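Local coordinates for hypothetical protein BACOVA_04980 (Bacteroides ovatus, PDB 3UFI), which probably serves as a fimbrillin-like subunit of a pilus and acts in cell adhesion, at residues A[65-70]-A[77-82]; A[103-106]-A[111-114]; A[237-242]-A[246-251]; A[252-255]-A[261-264]. All coordinates share one frame; numbering follows the deposited sequence.

Contact 1 (A[65-70]-A[77-82]). With SO4 (sulfate ion), chain D.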
loop_
_atom_site.group_PDB
_atom_site.type_symbol
_atom_site.label_atom_id
_atom_site.label_comp_id
_atom_site.label_asym_id
_atom_site.label_seq_id
_atom_site.Cartn_x
_atom_site.Cartn_y
_atom_site.Cartn_z
ATOM N N ASN A 65 -11.248 5.006 13.770
ATOM C CA ASN A 65 -11.245 5.418 12.364
ATOM C C ASN A 65 -11.495 6.947 12.210
ATOM O O ASN A 65 -12.351 7.379 11.446
ATOM C CB ASN A 65 -12.332 4.615 11.596
ATOM C CG ASN A 65 -12.206 4.650 10.105
ATOM O OD1 ASN A 65 -11.123 4.479 9.555
ATOM N ND2 ASN A 65 -13.324 4.833 9.411
ATOM N N ILE A 66 -10.729 7.752 12.935
ATOM C CA ILE A 66 -10.840 9.207 12.872
ATOM C C ILE A 66 -10.000 9.645 11.694
ATOM O O ILE A 66 -8.835 9.292 11.641
ATOM C CB ILE A 66 -10.430 9.894 14.215
ATOM C CG1 ILE A 66 -11.248 9.345 15.419
ATOM C CG2 ILE A 66 -10.497 11.435 14.109
ATOM C CD1 ILE A 66 -12.834 9.463 15.349
ATOM N N GLN A 67 -10.585 10.405 10.754
ATOM C CA GLN A 67 -9.852 10.840 9.569
ATOM C C GLN A 67 -8.925 12.028 9.859
ATOM O O GLN A 67 -9.351 13.003 10.455
ATOM C CB GLN A 67 -10.818 11.197 8.423
ATOM C CG GLN A 67 -10.066 11.353 7.085
ATOM C CD GLN A 67 -10.916 11.835 5.948
ATOM O OE1 GLN A 67 -10.484 11.849 4.811
ATOM N NE2 GLN A 67 -12.133 12.256 6.213
ATOM N N TYR A 68 -7.665 11.915 9.414
ATOM C CA TYR A 68 -6.609 12.927 9.449
ATOM C C TYR A 68 -6.120 13.121 8.013
ATOM O O TYR A 68 -6.141 12.180 7.221
ATOM C CB TYR A 68 -5.440 12.537 10.392
ATOM C CG TYR A 68 -5.746 12.717 11.863
ATOM C CD1 TYR A 68 -6.596 11.840 12.537
ATOM C CD2 TYR A 68 -5.193 13.770 12.585
ATOM C CE1 TYR A 68 -6.886 12.012 13.895
ATOM C CE2 TYR A 68 -5.491 13.963 13.934
ATOM C CZ TYR A 68 -6.349 13.090 14.580
ATOM O OH TYR A 68 -6.590 13.254 15.912
ATOM N N ARG A 69 -5.752 14.352 7.661
ATOM C CA ARG A 69 -5.256 14.672 6.324
ATOM C C ARG A 69 -3.800 15.128 6.427
ATOM O O ARG A 69 -3.453 15.854 7.349
ATOM C CB ARG A 69 -6.128 15.777 5.697
ATOM C CG ARG A 69 -5.756 16.141 4.270
ATOM C CD ARG A 69 -6.602 17.298 3.793
ATOM N NE ARG A 69 -6.142 17.822 2.506
ATOM C CZ ARG A 69 -5.222 18.774 2.364
ATOM N NH1 ARG A 69 -4.626 19.301 3.434
ATOM N NH2 ARG A 69 -4.877 19.198 1.154
ATOM N N ASN A 70 -2.974 14.772 5.441
ATOM C CA ASN A 70 -1.595 15.241 5.388
ATOM C C ASN A 70 -1.590 16.744 5.098
ATOM O O ASN A 70 -2.148 17.157 4.095
ATOM C CB ASN A 70 -0.789 14.460 4.341
ATOM C CG ASN A 70 0.633 14.926 4.234
ATOM O OD1 ASN A 70 1.047 15.511 3.238
ATOM N ND2 ASN A 70 1.390 14.747 5.284
ATOM N N ARG A 77 -3.293 16.684 10.092
ATOM C CA ARG A 77 -4.270 17.498 10.821
ATOM C C ARG A 77 -5.597 16.816 10.724
ATOM O O ARG A 77 -5.915 16.282 9.671
ATOM C CB ARG A 77 -4.333 18.941 10.290
ATOM C CG ARG A 77 -3.236 19.797 10.912
ATOM C CD ARG A 77 -3.187 21.205 10.364
ATOM N NE ARG A 77 -4.130 22.119 11.019
ATOM C CZ ARG A 77 -5.312 22.476 10.522
ATOM N NH1 ARG A 77 -5.733 21.981 9.361
ATOM N NH2 ARG A 77 -6.086 23.326 11.182
ATOM N N VAL A 78 -6.371 16.802 11.807
ATOM C CA VAL A 78 -7.680 16.150 11.783
ATOM C C VAL A 78 -8.587 16.790 10.701
ATOM O O VAL A 78 -8.496 17.990 10.432
ATOM C CB VAL A 78 -8.364 16.106 13.188
ATOM C CG1 VAL A 78 -9.021 17.433 13.566
ATOM C CG2 VAL A 78 -9.370 14.954 13.251
ATOM N N VAL A 79 -9.433 15.982 10.079
ATOM C CA VAL A 79 -10.386 16.496 9.091
ATOM C C VAL A 79 -11.618 16.988 9.841
ATOM O O VAL A 79 -12.238 16.239 10.611
ATOM C CB VAL A 79 -10.724 15.472 7.967
ATOM C CG1 VAL A 79 -11.878 15.969 7.073
ATOM C CG2 VAL A 79 -9.470 15.165 7.135
ATOM N N ASN A 80 -11.934 18.268 9.629
ATOM C CA ASN A 80 -13.103 18.935 10.180
ATOM C C ASN A 80 -13.913 19.564 9.068
ATOM O O ASN A 80 -13.518 20.599 8.543
ATOM C CB ASN A 80 -12.712 20.001 11.198
ATOM C CG ASN A 80 -12.107 19.497 12.461
ATOM O OD1 ASN A 80 -12.499 18.468 13.015
ATOM N ND2 ASN A 80 -11.155 20.244 12.962
ATOM N N GLU A 81 -15.008 18.928 8.671
ATOM C CA GLU A 81 -15.921 19.501 7.674
ATOM C C GLU A 81 -17.040 20.139 8.448
ATOM O O GLU A 81 -17.588 19.525 9.369
ATOM C CB GLU A 81 -16.443 18.467 6.670
ATOM C CG GLU A 81 -15.401 18.026 5.656
ATOM C CD GLU A 81 -15.783 16.773 4.891
ATOM O OE1 GLU A 81 -16.647 16.856 3.983
ATOM O OE2 GLU A 81 -15.237 15.697 5.232
ATOM N N GLY A 82 -17.325 21.390 8.134
ATOM C CA GLY A 82 -18.342 22.139 8.856
ATOM C C GLY A 82 -17.799 22.584 10.191
ATOM O O GLY A 82 -16.579 22.653 10.365
HETATM S S SO4 D . -7.169 21.683 14.422
HETATM O O1 SO4 D . -6.741 20.619 13.519
HETATM O O2 SO4 D . -6.498 21.501 15.717
HETATM O O3 SO4 D . -6.784 22.976 13.860
HETATM O O4 SO4 D . -8.631 21.650 14.600
HETATM O O HOH W 1 -12.120 13.517 11.026
HETATM O O HOH W 2 -13.626 14.149 3.895
#

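Contact 2 (A[103-106]-A[111-114])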
loop_
_atom_site.group_PDB
_atom_site.type_symbol
_atom_site.label_atom_id
_atom_site.label_comp_id
_atom_site.label_asym_id
_atom_site.label_seq_id
_atom_site.Cartn_x
_atom_site.Cartn_y
_atom_site.Cartn_z
ATOM N N PRO A 103 -5.161 3.919 2.630
ATOM C CA PRO A 103 -5.931 5.172 2.493
ATOM C C PRO A 103 -7.210 5.115 3.325
ATOM O O PRO A 103 -7.925 4.094 3.335
ATOM C CB PRO A 103 -6.244 5.242 0.980
ATOM C CG PRO A 103 -5.954 3.865 0.403
ATOM C CD PRO A 103 -5.482 2.974 1.538
ATOM N N TYR A 104 -7.533 6.234 3.987
ATOM C CA TYR A 104 -8.761 6.323 4.769
ATOM C C TYR A 104 -10.011 5.979 3.964
ATOM O O TYR A 104 -10.156 6.387 2.813
ATOM C CB TYR A 104 -8.962 7.754 5.304
ATOM C CG TYR A 104 -10.148 7.863 6.241
ATOM C CD1 TYR A 104 -10.028 7.518 7.581
ATOM C CD2 TYR A 104 -11.401 8.285 5.779
ATOM C CE1 TYR A 104 -11.110 7.602 8.452
ATOM C CE2 TYR A 104 -12.499 8.355 6.641
ATOM C CZ TYR A 104 -12.332 8.046 7.987
ATOM O OH TYR A 104 -13.351 8.093 8.887
ATOM N N GLN A 105 -10.955 5.316 4.617
ATOM C CA GLN A 105 -12.306 5.151 4.108
ATOM C C GLN A 105 -13.238 5.029 5.307
ATOM O O GLN A 105 -12.791 4.748 6.418
ATOM C CB GLN A 105 -12.447 3.987 3.120
ATOM C CG GLN A 105 -12.360 2.599 3.722
ATOM C CD GLN A 105 -12.796 1.588 2.696
ATOM O OE1 GLN A 105 -13.919 1.072 2.712
ATOM N NE2 GLN A 105 -11.914 1.301 1.768
ATOM N N GLY A 106 -14.519 5.243 5.078
ATOM C CA GLY A 106 -15.481 5.052 6.132
ATOM C C GLY A 106 -15.881 6.288 6.868
ATOM O O GLY A 106 -15.737 7.399 6.363
ATOM N N LEU A 111 -15.294 1.232 12.505
ATOM C CA LEU A 111 -14.276 0.582 11.671
ATOM C C LEU A 111 -14.803 0.422 10.232
ATOM O O LEU A 111 -15.976 0.101 10.051
ATOM C CB LEU A 111 -13.849 -0.777 12.256
ATOM C CG LEU A 111 -12.997 -0.777 13.550
ATOM C CD1 LEU A 111 -12.844 -2.171 14.077
ATOM C CD2 LEU A 111 -11.625 -0.162 13.354
ATOM N N PRO A 112 -13.967 0.694 9.199
ATOM C CA PRO A 112 -14.448 0.562 7.808
ATOM C C PRO A 112 -14.662 -0.901 7.400
ATOM O O PRO A 112 -14.303 -1.803 8.157
ATOM C CB PRO A 112 -13.322 1.208 6.998
ATOM C CG PRO A 112 -12.092 0.982 7.816
ATOM C CD PRO A 112 -12.546 1.106 9.244
ATOM N N GLY A 113 -15.246 -1.122 6.221
ATOM C CA GLY A 113 -15.494 -2.463 5.702
ATOM C C GLY A 113 -16.331 -3.312 6.636
ATOM O O GLY A 113 -17.292 -2.815 7.225
ATOM N N THR A 114 -15.972 -4.599 6.787
ATOM C CA THR A 114 -16.706 -5.510 7.673
ATOM C C THR A 114 -15.871 -5.677 8.926
ATOM O O THR A 114 -14.907 -6.447 8.928
ATOM C CB THR A 114 -17.038 -6.845 6.966
ATOM O OG1 THR A 114 -17.686 -6.567 5.732
ATOM C CG2 THR A 114 -17.941 -7.753 7.809
#

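Contact 3 (A[237-242]-A[246-251])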
loop_
_atom_site.group_PDB
_atom_site.type_symbol
_atom_site.label_atom_id
_atom_site.label_comp_id
_atom_site.label_asym_id
_atom_site.label_seq_id
_atom_site.Cartn_x
_atom_site.Cartn_y
_atom_site.Cartn_z
ATOM N N LEU A 237 0.746 -17.189 -16.383
ATOM C CA LEU A 237 1.106 -16.796 -17.735
ATOM C C LEU A 237 1.254 -15.276 -17.881
ATOM O O LEU A 237 0.391 -14.504 -17.441
ATOM C CB LEU A 237 0.050 -17.302 -18.740
ATOM C CG LEU A 237 0.347 -17.078 -20.247
ATOM C CD1 LEU A 237 1.473 -18.002 -20.750
ATOM C CD2 LEU A 237 -0.891 -17.326 -21.071
ATOM N N LEU A 238 2.340 -14.873 -18.540
ATOM C CA LEU A 238 2.572 -13.501 -18.961
ATOM C C LEU A 238 2.360 -13.453 -20.460
ATOM O O LEU A 238 3.004 -14.196 -21.200
ATOM C CB LEU A 238 3.966 -12.951 -18.582
ATOM C CG LEU A 238 4.278 -11.517 -19.126
ATOM C CD1 LEU A 238 3.369 -10.476 -18.494
ATOM C CD2 LEU A 238 5.761 -11.140 -18.926
ATOM N N GLU A 239 1.421 -12.621 -20.892
ATOM C CA GLU A 239 1.113 -12.406 -22.295
ATOM C C GLU A 239 1.342 -10.934 -22.599
ATOM O O GLU A 239 0.910 -10.061 -21.832
ATOM C CB GLU A 239 -0.318 -12.836 -22.616
ATOM C CG GLU A 239 -0.681 -12.676 -24.084
ATOM C CD GLU A 239 -2.045 -13.188 -24.490
ATOM O OE1 GLU A 239 -2.488 -14.221 -23.935
ATOM O OE2 GLU A 239 -2.660 -12.575 -25.392
ATOM N N VAL A 240 2.086 -10.664 -23.673
ATOM C CA VAL A 240 2.384 -9.299 -24.079
ATOM C C VAL A 240 1.981 -9.118 -25.529
ATOM O O VAL A 240 2.387 -9.902 -26.385
ATOM C CB VAL A 240 3.872 -8.910 -23.844
ATOM C CG1 VAL A 240 4.188 -7.549 -24.469
ATOM C CG2 VAL A 240 4.217 -8.914 -22.356
ATOM N N ARG A 241 1.127 -8.115 -25.787
ATOM C CA ARG A 241 0.721 -7.721 -27.122
ATOM C C ARG A 241 1.528 -6.455 -27.452
ATOM O O ARG A 241 1.345 -5.418 -26.825
ATOM C CB ARG A 241 -0.804 -7.525 -27.214
ATOM C CG ARG A 241 -1.299 -7.110 -28.600
ATOM C CD ARG A 241 -1.085 -8.198 -29.632
ATOM N NE ARG A 241 -1.617 -7.851 -30.943
ATOM C CZ ARG A 241 -1.698 -8.703 -31.963
ATOM N NH1 ARG A 241 -1.274 -9.957 -31.829
ATOM N NH2 ARG A 241 -2.205 -8.309 -33.124
HETATM N N MSE A 242 2.476 -6.562 -28.386
HETATM C CA MSE A 242 3.353 -5.440 -28.711
HETATM C C MSE A 242 3.597 -5.375 -30.200
HETATM O O MSE A 242 4.014 -6.370 -30.795
HETATM C CB MSE A 242 4.687 -5.612 -27.962
HETATM C CG MSE A 242 5.624 -4.432 -28.074
HETATM SE SE MSE A 242 7.286 -4.717 -27.058
HETATM C CE MSE A 242 8.144 -6.059 -28.185
ATOM N N THR A 246 1.993 -11.169 -30.474
ATOM C CA THR A 246 1.660 -11.703 -29.154
ATOM C C THR A 246 2.786 -12.617 -28.689
ATOM O O THR A 246 3.160 -13.540 -29.402
ATOM C CB THR A 246 0.301 -12.430 -29.179
ATOM O OG1 THR A 246 -0.709 -11.494 -29.544
ATOM C CG2 THR A 246 -0.054 -13.059 -27.829
ATOM N N TYR A 247 3.332 -12.324 -27.509
ATOM C CA TYR A 247 4.366 -13.076 -26.815
ATOM C C TYR A 247 3.755 -13.680 -25.579
ATOM O O TYR A 247 3.057 -12.983 -24.845
ATOM C CB TYR A 247 5.555 -12.172 -26.416
ATOM C CG TYR A 247 6.193 -11.422 -27.562
ATOM C CD1 TYR A 247 5.655 -10.217 -28.021
ATOM C CD2 TYR A 247 7.359 -11.887 -28.163
ATOM C CE1 TYR A 247 6.240 -9.516 -29.072
ATOM C CE2 TYR A 247 7.950 -11.198 -29.224
ATOM C CZ TYR A 247 7.387 -10.009 -29.671
ATOM O OH TYR A 247 7.949 -9.311 -30.708
ATOM N N THR A 248 3.978 -14.972 -25.351
ATOM C CA THR A 248 3.485 -15.635 -24.139
ATOM C C THR A 248 4.599 -16.422 -23.505
ATOM O O THR A 248 5.351 -17.100 -24.200
ATOM C CB THR A 248 2.270 -16.558 -24.398
ATOM O OG1 THR A 248 2.670 -17.581 -25.293
ATOM C CG2 THR A 248 1.045 -15.821 -24.938
ATOM N N GLN A 249 4.722 -16.323 -22.189
ATOM C CA GLN A 249 5.683 -17.107 -21.422
ATOM C C GLN A 249 5.175 -17.223 -19.996
ATOM O O GLN A 249 4.566 -16.288 -19.473
ATOM C CB GLN A 249 7.118 -16.530 -21.493
ATOM C CG GLN A 249 8.215 -17.458 -20.953
ATOM C CD GLN A 249 8.216 -18.808 -21.648
ATOM O OE1 GLN A 249 7.586 -19.804 -21.200
ATOM N NE2 GLN A 249 8.865 -18.841 -22.793
ATOM N N TYR A 250 5.375 -18.394 -19.392
ATOM C CA TYR A 250 5.013 -18.635 -18.005
ATOM C C TYR A 250 6.101 -18.063 -17.111
ATOM O O TYR A 250 7.285 -18.148 -17.440
ATOM C CB TYR A 250 4.797 -20.134 -17.725
ATOM C CG TYR A 250 3.467 -20.626 -18.244
ATOM C CD1 TYR A 250 2.288 -20.387 -17.539
ATOM C CD2 TYR A 250 3.378 -21.289 -19.463
ATOM C CE1 TYR A 250 1.051 -20.807 -18.035
ATOM C CE2 TYR A 250 2.150 -21.730 -19.961
ATOM C CZ TYR A 250 0.991 -21.483 -19.245
ATOM O OH TYR A 250 -0.213 -21.885 -19.765
HETATM N N MSE A 251 5.689 -17.482 -15.990
HETATM C CA MSE A 251 6.586 -16.869 -15.018
HETATM C C MSE A 251 7.235 -17.857 -14.073
HETATM O O MSE A 251 6.537 -18.774 -13.623
HETATM C CB MSE A 251 5.798 -15.888 -14.103
HETATM C CG MSE A 251 4.835 -14.963 -14.820
HETATM SE SE MSE A 251 5.374 -13.130 -14.678
HETATM C CE MSE A 251 4.878 -12.700 -12.907
HETATM O O HOH W 3 6.625 -7.056 -31.460
#

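Contact 4 (A[252-255]-A[261-264])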
loop_
_atom_site.group_PDB
_atom_site.type_symbol
_atom_site.label_atom_id
_atom_site.label_comp_id
_atom_site.label_asym_id
_atom_site.label_seq_id
_atom_site.Cartn_x
_atom_site.Cartn_y
_atom_site.Cartn_z
ATOM N N PRO A 252 8.511 -17.601 -13.640
ATOM C CA PRO A 252 9.064 -18.339 -12.487
ATOM C C PRO A 252 8.311 -17.851 -11.235
ATOM O O PRO A 252 8.338 -16.663 -10.912
ATOM C CB PRO A 252 10.550 -17.930 -12.472
ATOM C CG PRO A 252 10.744 -17.038 -13.647
ATOM C CD PRO A 252 9.427 -16.516 -14.049
ATOM N N VAL A 253 7.559 -18.726 -10.586
ATOM C CA VAL A 253 6.690 -18.278 -9.492
ATOM C C VAL A 253 7.387 -18.291 -8.130
ATOM O O VAL A 253 8.358 -19.021 -7.908
ATOM C CB VAL A 253 5.354 -19.082 -9.450
ATOM C CG1 VAL A 253 4.634 -19.010 -10.788
ATOM C CG2 VAL A 253 5.565 -20.536 -9.006
ATOM N N GLN A 254 6.848 -17.492 -7.202
ATOM C CA GLN A 254 7.352 -17.412 -5.830
ATOM C C GLN A 254 6.266 -16.904 -4.907
ATOM O O GLN A 254 5.210 -16.471 -5.355
ATOM C CB GLN A 254 8.607 -16.509 -5.750
ATOM C CG GLN A 254 8.340 -15.050 -6.124
ATOM C CD GLN A 254 9.596 -14.286 -6.401
ATOM O OE1 GLN A 254 10.556 -14.330 -5.631
ATOM N NE2 GLN A 254 9.599 -13.531 -7.495
ATOM N N ASN A 255 6.551 -16.927 -3.612
ATOM C CA ASN A 255 5.688 -16.397 -2.578
ATOM C C ASN A 255 5.857 -14.849 -2.516
ATOM O O ASN A 255 6.978 -14.354 -2.405
ATOM C CB ASN A 255 6.051 -17.068 -1.243
ATOM C CG ASN A 255 5.170 -16.650 -0.103
ATOM O OD1 ASN A 255 3.969 -16.478 -0.250
ATOM N ND2 ASN A 255 5.745 -16.500 1.067
ATOM N N ALA A 261 8.975 -6.053 -2.904
ATOM C CA ALA A 261 8.798 -5.923 -4.344
ATOM C C ALA A 261 9.558 -7.051 -5.006
ATOM O O ALA A 261 10.638 -7.438 -4.543
ATOM C CB ALA A 261 9.266 -4.560 -4.836
ATOM N N TYR A 262 8.931 -7.660 -6.016
ATOM C CA TYR A 262 9.463 -8.823 -6.724
ATOM C C TYR A 262 9.660 -8.492 -8.177
ATOM O O TYR A 262 8.732 -8.599 -8.978
ATOM C CB TYR A 262 8.566 -10.067 -6.525
ATOM C CG TYR A 262 8.440 -10.426 -5.060
ATOM C CD1 TYR A 262 7.518 -9.778 -4.239
ATOM C CD2 TYR A 262 9.297 -11.346 -4.472
ATOM C CE1 TYR A 262 7.443 -10.053 -2.878
ATOM C CE2 TYR A 262 9.210 -11.650 -3.114
ATOM C CZ TYR A 262 8.293 -10.986 -2.318
ATOM O OH TYR A 262 8.191 -11.282 -0.978
ATOM N N PRO A 263 10.892 -8.090 -8.542
ATOM C CA PRO A 263 11.145 -7.717 -9.940
ATOM C C PRO A 263 11.404 -8.938 -10.832
ATOM O O PRO A 263 11.917 -9.969 -10.394
ATOM C CB PRO A 263 12.363 -6.780 -9.850
ATOM C CG PRO A 263 12.665 -6.624 -8.354
ATOM C CD PRO A 263 12.084 -7.834 -7.705
ATOM N N TYR A 264 10.957 -8.826 -12.078
ATOM C CA TYR A 264 11.132 -9.816 -13.133
ATOM C C TYR A 264 11.749 -9.139 -14.322
ATOM O O TYR A 264 11.278 -8.064 -14.727
ATOM C CB TYR A 264 9.791 -10.466 -13.536
ATOM C CG TYR A 264 9.255 -11.430 -12.507
ATOM C CD1 TYR A 264 8.538 -10.973 -11.402
ATOM C CD2 TYR A 264 9.482 -12.798 -12.619
ATOM C CE1 TYR A 264 8.043 -11.857 -10.445
ATOM C CE2 TYR A 264 8.991 -13.693 -11.667
ATOM C CZ TYR A 264 8.257 -13.219 -10.592
ATOM O OH TYR A 264 7.783 -14.086 -9.636
HETATM O O HOH W 4 11.733 -11.443 -7.929
#

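Contact 1 (A[65-70]-A[77-82])
The β hairpin of strands 66-72 and 75-78 is where Y68 and V78 meet, as an antiparallel non-hydrogen-bonded pair. V78 CG2 stands over one face of the phenol ring, 3.9 Å from its centroid, in a CH-π contact displaced toward the rim. It gets there because CG2 lies anti to the backbone N (CG1 at chi1 79°), and it also touches I66 CG2 at 3.8 Å. The next pair, R69 and R77, is hydrogen-bonded in both directions, with R69 N to R77 O at 2.8 Å. Beyond V78 the strand has ended, yet V79 N still donates to Q67 O (3.0 Å), and one water bridges Q67 O and V79 O. In the larger mixed sheet, strand 66-72 also pairs with strand 43-51, where N65 and I66 both face V46 in a G1 β bulge. V79 CG2 packs on R69 CB at 3.7 Å and against the extended arm of Q67, whose OE1 is bound by R43; the R69 guanidinium forms a salt bridge with D41. The poorly ordered R77 bends at chi3, turning a guanidinium face to O1 of a sulfate ion, probably from the crystallisation liquor, and its NH2 bonds weakly to sulfate O3 (2.8 Å).

Contact 2 (A[103-106]-A[111-114])
Q105 and P112 carry this contact between two arms of the loop that runs from strand 95-102 to strand 117-118. The meeting is one of carbon surfaces: Q105 CG lies 3.7 Å from P112 CB, the glutamine chain passing the pyrrolidine ring at a slant. The first torsion of Q105 makes this possible, since it sets CG between the backbone N and the carbonyl carbon (chi1 72°), a position crowded on both flanks. Beyond CG the chain continues extended and carries the amide toward G113. Its OE1 comes only to 4.3 Å from G113 N, which is too long for a hydrogen bond. The proline directs its CB at the opposing arm. The same CB also rests against the backbone of its partner, 3.6 Å from Q105 O. G106 brings its backbone close to the ring, its CA 4.9 Å from P112 CA, and any CB here would point at P112 and lie tight against P112 CB. At phi 97° and psi -160° it would also press on the carbonyl O of Q105, which suits glycine. Q105 O accepts a hydrogen bond from N65 ND2 and Q105 N donates to Y101 OH. Both Q105 and P112 lean on I118 as well, which ties the loop to strand 117-118. No hydrogen bond crosses between the two arms, so their fit rests on van der Waals contact and shape, while polar fixing of the Q105 backbone comes from N65, just before strand 66-72, and from Y101 of strand 95-102.

Contact 3 (A[237-242]-A[246-251])
L237 to R241 pair in register with Y250 to T246, the two strands running antiparallel at 165° with a closest axis approach of 4.6 Å. They form a β hairpin, whose L238-Q249 and V240-Y247 pairs are each hydrogen-bonded in both directions, as in V240 N to Y247 O at 2.8 Å. On one face of the sheet L237 CD1 sits over the centre of the Y250 ring, 3.7 Å from the centroid, a CH-π contact. Farther along, E239 and T248 lie side by side, with E239 CG 3.7 Å from T248 CG2, while the methyl of T246 meets E239 OE2 at 3.6 Å. R241 folds back at chi2 (66°), which swings NH1 across to donate to T246 OG1 at 2.8 Å, the hydroxyl lying near the guanidinium plane. The face with L238, V240 and Y247 is mostly apolar and is covered by strands 266-268 and 273-275 of the same chain: L238 touches V266, V240 packs on F268 and M273, the Y247 ring meets F268 edge-to-face, and Q249 lies against M273 and I275. At the turn end of this face, selenomethionine M242 bends at chi3, bringing CE within 4.0 Å of Y247 CE1. The phenol edge is held too, for one water donates to M242 O and lies 2.7 Å from Y247 OH, in the plane of the ring.

Contact 4 (A[252-255]-A[261-264])
The Y264 ring presents its edge to P252, whose carbonyl O lies in the ring plane, and stands almost at right angles to the Q254 amide, the two planes being 88° apart. The second ring, Y262, is met obliquely by the same glutamine, with the amide turned 66° from it and Q254 OE1 3.4 Å from Y262 CD2. N255 O comes to 3.6 Å from Y262 CE2, again at a slant. Q254 can lie between the two tyrosines because chi1 is 63° and the chain then extends straight toward the other arm.

The polar centre is the hydroxyl of Y264. It donates to P252 O at 2.9 Å, almost head-on to the carbonyl, and accepts from Q254 NE2, also at 2.9 Å, so both the rotation of the phenol proton and the position of the amide are defined. NE2 has a second partner in a water 3.0 Å away, which lies close to P263 O on the far arm. Beside the hydroxyl, P252 CD packs on Y264 CE2 at 3.7 Å, proline and ring lying alongside but pointing opposite ways. The phenol of Y262 is tied differently, its OH bonding to E257 N.

Y262 and Y264 also have backbone hydrogen bonds with I163. A tyrosine hydroxyl bonded to a main-chain carbonyl and to a glutamine amide thus joins two loop arms, the first leading into the short strand 255-256 and the second following it, in a protein of the fimbrillin-like family (transthyretin clan).

Overall arrangement
The four contacts follow one another along the chain without nesting, and they fall into two groups. Contacts 1 and 2, with centres 14 Å apart, touch directly: N65, just before strand 66-72, binds Y104 and Q105 of the loop after strand 95-102, both strands belonging to the mixed eight-stranded sheet. Contacts 3 and 4 lie 16 Å apart and meet where M251, at the end of the hairpin, packs on Y264. Between the groups the separation is large, with the centres of contacts 1 and 3 about 45 Å apart, on opposite sides of the chain's centre. The result is an elongated molecule, consistent with a pilus subunit.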